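Local coordinates for aminotransferase, class III (Thermomicrobium roseum, PDB 6IO1) that catalyses (S)-enantioselective omega-transamination as a thermostable enzyme that uses pyridoxal 5'-phosphate as cofactor, at the interface of chains A and B. Sequence-based numbering; all coordinates share one arbitrary frame. Chains: chain A/B, Aminotransferase, class III.

Contact 1: the interface of chains A and B. Residues chain A 88-91, 318; chain B 21-24.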
loop_
_atom_site.group_PDB
_atom_site.type_symbol
_atom_site.label_atom_id
_atom_site.label_comp_id
_atom_site.label_asym_id
_atom_site.label_seq_id
_atom_site.Cartn_x
_atom_site.Cartn_y
_atom_site.Cartn_z
ATOM N N THR A 88 2.512 -10.183 10.399
ATOM C CA THR A 88 3.914 -10.179 10.783
ATOM C C THR A 88 4.178 -9.228 11.939
ATOM O O THR A 88 5.326 -9.100 12.378
ATOM C CB THR A 88 4.798 -9.822 9.584
ATOM O OG1 THR A 88 4.352 -8.591 9.002
ATOM C CG2 THR A 88 4.733 -10.925 8.536
ATOM N N PHE A 89 3.137 -8.566 12.437
ATOM C CA PHE A 89 3.234 -7.711 13.606
ATOM C C PHE A 89 3.463 -8.551 14.860
ATOM O O PHE A 89 3.182 -9.752 14.896
ATOM C CB PHE A 89 1.952 -6.892 13.785
ATOM C CG PHE A 89 1.787 -5.762 12.801
ATOM C CD1 PHE A 89 2.183 -5.894 11.479
ATOM C CD2 PHE A 89 1.205 -4.570 13.200
ATOM C CE1 PHE A 89 2.018 -4.856 10.585
ATOM C CE2 PHE A 89 1.039 -3.529 12.310
ATOM C CZ PHE A 89 1.444 -3.672 11.000
ATOM N N PHE A 90 3.983 -7.893 15.898
ATOM C CA PHE A 90 4.071 -8.463 17.245
ATOM C C PHE A 90 4.826 -9.789 17.266
ATOM O O PHE A 90 4.517 -10.679 18.061
ATOM C CB PHE A 90 2.679 -8.640 17.863
ATOM C CG PHE A 90 1.682 -7.599 17.431
ATOM C CD1 PHE A 90 1.984 -6.248 17.508
ATOM C CD2 PHE A 90 0.442 -7.974 16.943
ATOM C CE1 PHE A 90 1.070 -5.294 17.103
ATOM C CE2 PHE A 90 -0.478 -7.024 16.541
ATOM C CZ PHE A 90 -0.162 -5.683 16.620
ATOM N N GLY A 91 5.819 -9.937 16.393
ATOM C CA GLY A 91 6.594 -11.159 16.364
ATOM C C GLY A 91 5.895 -12.356 15.764
ATOM O O GLY A 91 6.370 -13.480 15.937
ATOM N N PHE A 318 9.955 -1.619 16.878
ATOM C CA PHE A 318 10.136 -0.900 15.620
ATOM C C PHE A 318 8.785 -0.356 15.165
ATOM O O PHE A 318 7.916 -1.114 14.721
ATOM C CB PHE A 318 10.745 -1.827 14.574
ATOM C CG PHE A 318 10.950 -1.187 13.234
ATOM C CD1 PHE A 318 11.595 0.032 13.123
ATOM C CD2 PHE A 318 10.512 -1.817 12.081
ATOM C CE1 PHE A 318 11.790 0.619 11.887
ATOM C CE2 PHE A 318 10.705 -1.236 10.842
ATOM C CZ PHE A 318 11.345 -0.017 10.743
ATOM N N HIS B 21 10.704 -7.937 11.074
ATOM C CA HIS B 21 9.294 -7.835 11.423
ATOM C C HIS B 21 8.868 -6.377 11.572
ATOM O O HIS B 21 9.628 -5.555 12.099
ATOM C CB HIS B 21 9.011 -8.573 12.732
ATOM C CG HIS B 21 9.012 -10.062 12.608
ATOM N ND1 HIS B 21 7.852 -10.804 12.553
ATOM C CD2 HIS B 21 10.031 -10.950 12.546
ATOM C CE1 HIS B 21 8.157 -12.086 12.457
ATOM N NE2 HIS B 21 9.473 -12.201 12.452
ATOM N N PRO B 22 7.669 -6.021 11.120
ATOM C CA PRO B 22 7.094 -4.727 11.488
ATOM C C PRO B 22 6.426 -4.797 12.851
ATOM O O PRO B 22 5.935 -5.847 13.276
ATOM C CB PRO B 22 6.064 -4.474 10.383
ATOM C CG PRO B 22 5.638 -5.834 9.959
ATOM C CD PRO B 22 6.796 -6.775 10.203
ATOM N N LEU B 23 6.404 -3.650 13.533
ATOM C CA LEU B 23 5.727 -3.511 14.826
ATOM C C LEU B 23 6.191 -4.581 15.813
ATOM O O LEU B 23 5.393 -5.198 16.521
ATOM C CB LEU B 23 4.208 -3.552 14.652
ATOM C CG LEU B 23 3.454 -2.222 14.711
ATOM C CD1 LEU B 23 3.489 -1.648 16.115
ATOM C CD2 LEU B 23 4.024 -1.231 13.707
ATOM N N THR B 24 7.502 -4.804 15.856
ATOM C CA THR B 24 8.089 -5.851 16.679
ATOM C C THR B 24 9.371 -5.332 17.311
ATOM O O THR B 24 10.084 -4.515 16.722
ATOM C CB THR B 24 8.376 -7.113 15.843
ATOM O OG1 THR B 24 7.153 -7.604 15.281
ATOM C CG2 THR B 24 9.015 -8.212 16.683
#

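Contact 2: the interface of chains A and B. Residues chain A 86, 92-95; chain B 35-37.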
loop_
_atom_site.group_PDB
_atom_site.type_symbol
_atom_site.label_atom_id
_atom_site.label_comp_id
_atom_site.label_asym_id
_atom_site.label_seq_id
_atom_site.Cartn_x
_atom_site.Cartn_y
_atom_site.Cartn_z
ATOM N N VAL A 86 -2.025 -14.207 8.312
ATOM C CA VAL A 86 -1.303 -14.200 9.573
ATOM C C VAL A 86 -0.466 -12.917 9.572
ATOM O O VAL A 86 0.312 -12.707 8.633
ATOM C CB VAL A 86 -0.401 -15.424 9.765
ATOM C CG1 VAL A 86 0.375 -15.317 11.070
ATOM C CG2 VAL A 86 -1.217 -16.705 9.729
ATOM N N LEU A 92 4.773 -12.159 15.081
ATOM C CA LEU A 92 4.074 -13.249 14.419
ATOM C C LEU A 92 4.588 -13.409 12.990
ATOM O O LEU A 92 5.155 -12.485 12.405
ATOM C CB LEU A 92 2.565 -12.999 14.417
ATOM C CG LEU A 92 1.884 -12.874 15.781
ATOM C CD1 LEU A 92 0.500 -12.261 15.632
ATOM C CD2 LEU A 92 1.797 -14.228 16.465
ATOM N N ALA A 93 4.395 -14.604 12.437
ATOM C CA ALA A 93 4.779 -14.872 11.056
ATOM C C ALA A 93 4.144 -16.177 10.601
ATOM O O ALA A 93 3.753 -17.016 11.418
ATOM C CB ALA A 93 6.302 -14.940 10.892
ATOM N N SER A 94 4.046 -16.331 9.287
ATOM C CA SER A 94 3.587 -17.549 8.641
ATOM C C SER A 94 4.737 -18.221 7.897
ATOM O O SER A 94 5.731 -17.572 7.554
ATOM C CB SER A 94 2.442 -17.247 7.663
ATOM O OG SER A 94 2.924 -16.636 6.479
ATOM N N PRO A 95 4.640 -19.524 7.638
ATOM C CA PRO A 95 5.729 -20.239 6.946
ATOM C C PRO A 95 6.047 -19.659 5.575
ATOM O O PRO A 95 7.234 -19.523 5.237
ATOM C CB PRO A 95 5.192 -21.674 6.842
ATOM C CG PRO A 95 4.318 -21.807 8.034
ATOM C CD PRO A 95 3.652 -20.463 8.202
ATOM N N LEU B 35 6.460 -16.225 16.860
ATOM C CA LEU B 35 5.368 -17.179 17.004
ATOM C C LEU B 35 4.841 -17.459 15.601
ATOM O O LEU B 35 4.217 -16.591 14.981
ATOM C CB LEU B 35 4.271 -16.637 17.917
ATOM C CG LEU B 35 3.019 -17.508 18.058
ATOM C CD1 LEU B 35 3.391 -18.922 18.479
ATOM C CD2 LEU B 35 2.040 -16.893 19.047
ATOM N N VAL B 36 5.088 -18.665 15.105
ATOM C CA VAL B 36 4.809 -19.021 13.719
ATOM C C VAL B 36 3.443 -19.689 13.665
ATOM O O VAL B 36 3.266 -20.800 14.173
ATOM C CB VAL B 36 5.896 -19.938 13.145
ATOM C CG1 VAL B 36 5.612 -20.248 11.683
ATOM C CG2 VAL B 36 7.269 -19.303 13.308
ATOM N N LEU B 37 2.481 -19.022 13.033
ATOM C CA LEU B 37 1.133 -19.549 12.864
ATOM C C LEU B 37 1.015 -20.164 11.476
ATOM O O LEU B 37 1.411 -19.544 10.483
ATOM C CB LEU B 37 0.089 -18.449 13.054
ATOM C CG LEU B 37 0.133 -17.734 14.406
ATOM C CD1 LEU B 37 -0.966 -16.689 14.497
ATOM C CD2 LEU B 37 0.023 -18.736 15.545
#

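Contact 3: the interface of chains A and B. Residues chain A 85, 87, 89-90, 323-324; chain B 59-60, 62, 289.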
loop_
_atom_site.group_PDB
_atom_site.type_symbol
_atom_site.label_atom_id
_atom_site.label_comp_id
_atom_site.label_asym_id
_atom_site.label_seq_id
_atom_site.Cartn_x
_atom_site.Cartn_y
_atom_site.Cartn_z
ATOM N N PHE A 85 -4.677 -15.159 6.335
ATOM C CA PHE A 85 -3.961 -14.008 6.876
ATOM C C PHE A 85 -3.349 -14.339 8.227
ATOM O O PHE A 85 -4.063 -14.700 9.169
ATOM C CB PHE A 85 -4.872 -12.786 7.012
ATOM C CG PHE A 85 -4.163 -11.571 7.547
ATOM C CD1 PHE A 85 -3.151 -10.972 6.816
ATOM C CD2 PHE A 85 -4.493 -11.041 8.785
ATOM C CE1 PHE A 85 -2.487 -9.864 7.300
ATOM C CE2 PHE A 85 -3.830 -9.928 9.275
ATOM C CZ PHE A 85 -2.826 -9.339 8.531
ATOM N N PRO A 87 -0.592 -12.050 10.560
ATOM C CA PRO A 87 0.199 -10.816 10.546
ATOM C C PRO A 87 1.660 -11.096 10.854
ATOM O O PRO A 87 2.020 -12.103 11.468
ATOM C CB PRO A 87 -0.445 -9.964 11.644
ATOM C CG PRO A 87 -1.047 -10.951 12.577
ATOM C CD PRO A 87 -1.448 -12.149 11.754
ATOM N N PHE A 89 3.137 -8.566 12.437
ATOM C CA PHE A 89 3.234 -7.711 13.606
ATOM C C PHE A 89 3.463 -8.551 14.860
ATOM O O PHE A 89 3.182 -9.752 14.896
ATOM C CB PHE A 89 1.952 -6.892 13.785
ATOM C CG PHE A 89 1.787 -5.762 12.801
ATOM C CD1 PHE A 89 2.183 -5.894 11.479
ATOM C CD2 PHE A 89 1.205 -4.570 13.200
ATOM C CE1 PHE A 89 2.018 -4.856 10.585
ATOM C CE2 PHE A 89 1.039 -3.529 12.310
ATOM C CZ PHE A 89 1.444 -3.672 11.000
ATOM N N PHE A 90 3.983 -7.893 15.898
ATOM C CA PHE A 90 4.071 -8.463 17.245
ATOM C C PHE A 90 4.826 -9.789 17.266
ATOM O O PHE A 90 4.517 -10.679 18.061
ATOM C CB PHE A 90 2.679 -8.640 17.863
ATOM C CG PHE A 90 1.682 -7.599 17.431
ATOM C CD1 PHE A 90 1.984 -6.248 17.508
ATOM C CD2 PHE A 90 0.442 -7.974 16.943
ATOM C CE1 PHE A 90 1.070 -5.294 17.103
ATOM C CE2 PHE A 90 -0.478 -7.024 16.541
ATOM C CZ PHE A 90 -0.162 -5.683 16.620
ATOM N N THR A 323 -0.427 -3.132 7.438
ATOM C CA THR A 323 -1.244 -4.216 7.976
ATOM C C THR A 323 -0.973 -5.535 7.262
ATOM O O THR A 323 -0.860 -6.586 7.904
ATOM C CB THR A 323 -2.727 -3.851 7.873
ATOM O OG1 THR A 323 -3.017 -2.766 8.763
ATOM C CG2 THR A 323 -3.605 -5.042 8.231
ATOM N N TYR A 324 -0.851 -5.502 5.937
ATOM C CA TYR A 324 -0.733 -6.713 5.139
ATOM C C TYR A 324 0.714 -7.103 4.858
ATOM O O TYR A 324 0.969 -7.870 3.923
ATOM C CB TYR A 324 -1.527 -6.555 3.843
ATOM C CG TYR A 324 -3.009 -6.597 4.113
ATOM C CD1 TYR A 324 -3.561 -7.639 4.844
ATOM C CD2 TYR A 324 -3.852 -5.585 3.675
ATOM C CE1 TYR A 324 -4.907 -7.686 5.118
ATOM C CE2 TYR A 324 -5.209 -5.626 3.941
ATOM C CZ TYR A 324 -5.729 -6.682 4.661
ATOM O OH TYR A 324 -7.075 -6.737 4.934
ATOM N N GLY B 59 -6.411 -11.458 13.507
ATOM C CA GLY B 59 -5.254 -10.991 12.774
ATOM C C GLY B 59 -4.918 -9.569 13.167
ATOM O O GLY B 59 -4.245 -9.338 14.175
ATOM N N LEU B 60 -5.389 -8.603 12.373
ATOM C CA LEU B 60 -5.215 -7.179 12.654
ATOM C C LEU B 60 -6.559 -6.473 12.440
ATOM O O LEU B 60 -6.720 -5.676 11.515
ATOM C CB LEU B 60 -4.113 -6.577 11.782
ATOM C CG LEU B 60 -2.686 -6.998 12.136
ATOM C CD1 LEU B 60 -1.682 -6.342 11.201
ATOM C CD2 LEU B 60 -2.373 -6.662 13.584
ATOM N N ASN B 62 -9.120 -7.621 11.166
ATOM C CA ASN B 62 -9.569 -7.746 9.783
ATOM C C ASN B 62 -10.164 -9.089 9.381
ATOM O O ASN B 62 -10.890 -9.122 8.383
ATOM C CB ASN B 62 -8.422 -7.418 8.813
ATOM C CG ASN B 62 -7.188 -8.258 9.048
ATOM O OD1 ASN B 62 -7.008 -8.840 10.114
ATOM N ND2 ASN B 62 -6.318 -8.317 8.046
ATOM N N LYS B 289 -9.059 -3.774 5.460
ATOM C CA LYS B 289 -9.201 -4.851 6.433
ATOM C C LYS B 289 -10.376 -5.769 6.112
ATOM O O LYS B 289 -10.280 -6.632 5.233
ATOM C CB LYS B 289 -9.354 -4.271 7.844
ATOM C CG LYS B 289 -8.113 -3.571 8.376
ATOM C CD LYS B 289 -8.262 -3.234 9.853
ATOM C CE LYS B 289 -7.006 -2.576 10.405
ATOM N NZ LYS B 289 -5.798 -3.426 10.229
#

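Contact 1: the interface of chains A and B
B:Leu23 and A:Phe90 meet with both backbones in the left-handed helical conformation (phi 53° at B:Leu23), and A:Phe90 N donates to B:Leu23 O at 3.1 Å. A:Phe318 N donates to B:Thr24 O at 2.9 Å. The chain B turn is thus tied to the 3-10 helix 89-91 and to the loop at A:Phe318. B:Thr24 adds a side-chain link. Its hydroxyl OG1 accepts from A:Gly91 N at 2.9 Å and donates to B:Pro22 O, which fixes its rotation. The imidazole of B:His21 donates through ND1 to A:Thr88 O at 3.1 Å. The oxygen lies at the ring edge, in plane, and the bond is fairly straight (161° at H). Beside it, the B:Pro22 ring crosses the A:Thr88 side chain at about a right angle. B:Leu23 lays CB over one face of the A:Phe89 ring, 3.5 Å from CD2. B:Pro22 CG touches the CD1 side of the same ring. CG of A:Phe89 is anti to its own carbonyl carbon (chi1 -74°), which swings the ring towards this turn. An alanine here would probably leave a gap beside B:Pro22 and under B:Leu23 CB, and let the leucine side chain turn. The site joins the 3-10 helix 89-91 and the A:Phe318 loop to the chain B loop between helices 8-18 and 26-32.

Contact 2: the interface of chains A and B
A:Ala93 and B:Val36 pair as a parallel beta bridge, and A:Leu92 pairs with B:Leu35 in the same way. The short strand 92-93 of chain A thus runs alongside the start of strand 35-41 of chain B. The polar contacts are backbone hydrogen bonds. A:Ala93 N donates to B:Leu35 O at 3.2 Å. A:Ala93 O accepts from B:Leu37 N at 2.9 Å. One alanine therefore uses both its amide and its carbonyl on the residues flanking B:Val36. The apolar contacts lie around this strand pair. A:Leu92 and B:Leu35 lie alongside each other with parallel directions, their CD2 methyls 3.7 Å apart. B:Leu37 meets A:Val86 at an oblique angle. Its CB lies 3.7 Å from A:Val86 CG1, and its CD1 methyl touches the same branch. CG1 of A:Val86 is anti to the backbone N (chi1 177°), and this turns that methyl towards the leucine. B:Val36 sends its CG1 branch towards A:Pro95, 4.0 Å from CD of the proline ring. A:Pro95 CD also lies against B:Leu37 O. This proline begins helix 95-107, so the helix start abuts the partner strand. The site extends a strand of one subunit with a segment of the other. The pairing relies on main-chain groups and leucine and valine packing, and it is likely to stabilise the dimer.

Contact 3: the interface of chains A and B
A:Phe85, at the active-site boundary of this class-III, fold-type I aminotransferase, carries B:Asn62 on one face of its ring. The amide nitrogen ND2 sits 3.2 Å from CE2, towards the rim, and the amide plane stands perpendicular to the ring. A:Tyr324 CE1 lies over the same face, and A:Pro87 N over the opposite one. A:Thr323 O and B:Leu60 N lie in the plane of the ring, at its rim. The A:Phe89 ring takes the B:Leu60 CD1 methyl over its centre, on the face away from B:Leu23. B:Lys289 is the lysine that forms the internal aldimine with pyridoxal phosphate; the entry holds the pyridoxamine form of the cofactor. B:Leu60 fills the space between several groups of chain A. Its CD2 touches A:Phe90 CE2 at 3.5 Å, and its CG packs on A:Pro87 CB at 3.7 Å. CD1 also meets A:Thr323 CG2 at 3.8 Å, where the two side chains pass each other antiparallel. B:Asn62 OD1 accepts from B:Leu60 N at 2.8 Å, which fixes the amide and orients ND2 towards the rings. The side-chain nitrogen NZ of B:Lys289 donates to B:Leu60 O at 2.8 Å, its chain bent at the last torsion (chi4 -58°). A weak bond from NZ reaches A:Thr323 OG1 at 3.2 Å. A:Tyr324 brings its phenol OH against the backbone of B:Lys289.

The three contacts form one patch of the two-fold interface. Contact 1 and contact 3 have C-alpha centres about 10 Å apart, and the centre of contact 2 lies about 11 Å from each. Contacts 1 and 3 share A:Phe89 and A:Phe90. The chain A segment from 85 to 95 runs through all three. Different parts of chain B receive it: the loop 21-24, strand 35-41 and helix 58-61 with B:Asn62. In contact 3, A:Thr323 and A:Tyr324 also reach the catalytic B:Lys289. Dimer assembly and the shape of the active site are therefore likely to be coupled. The symmetry repeats each contact with the chains exchanged.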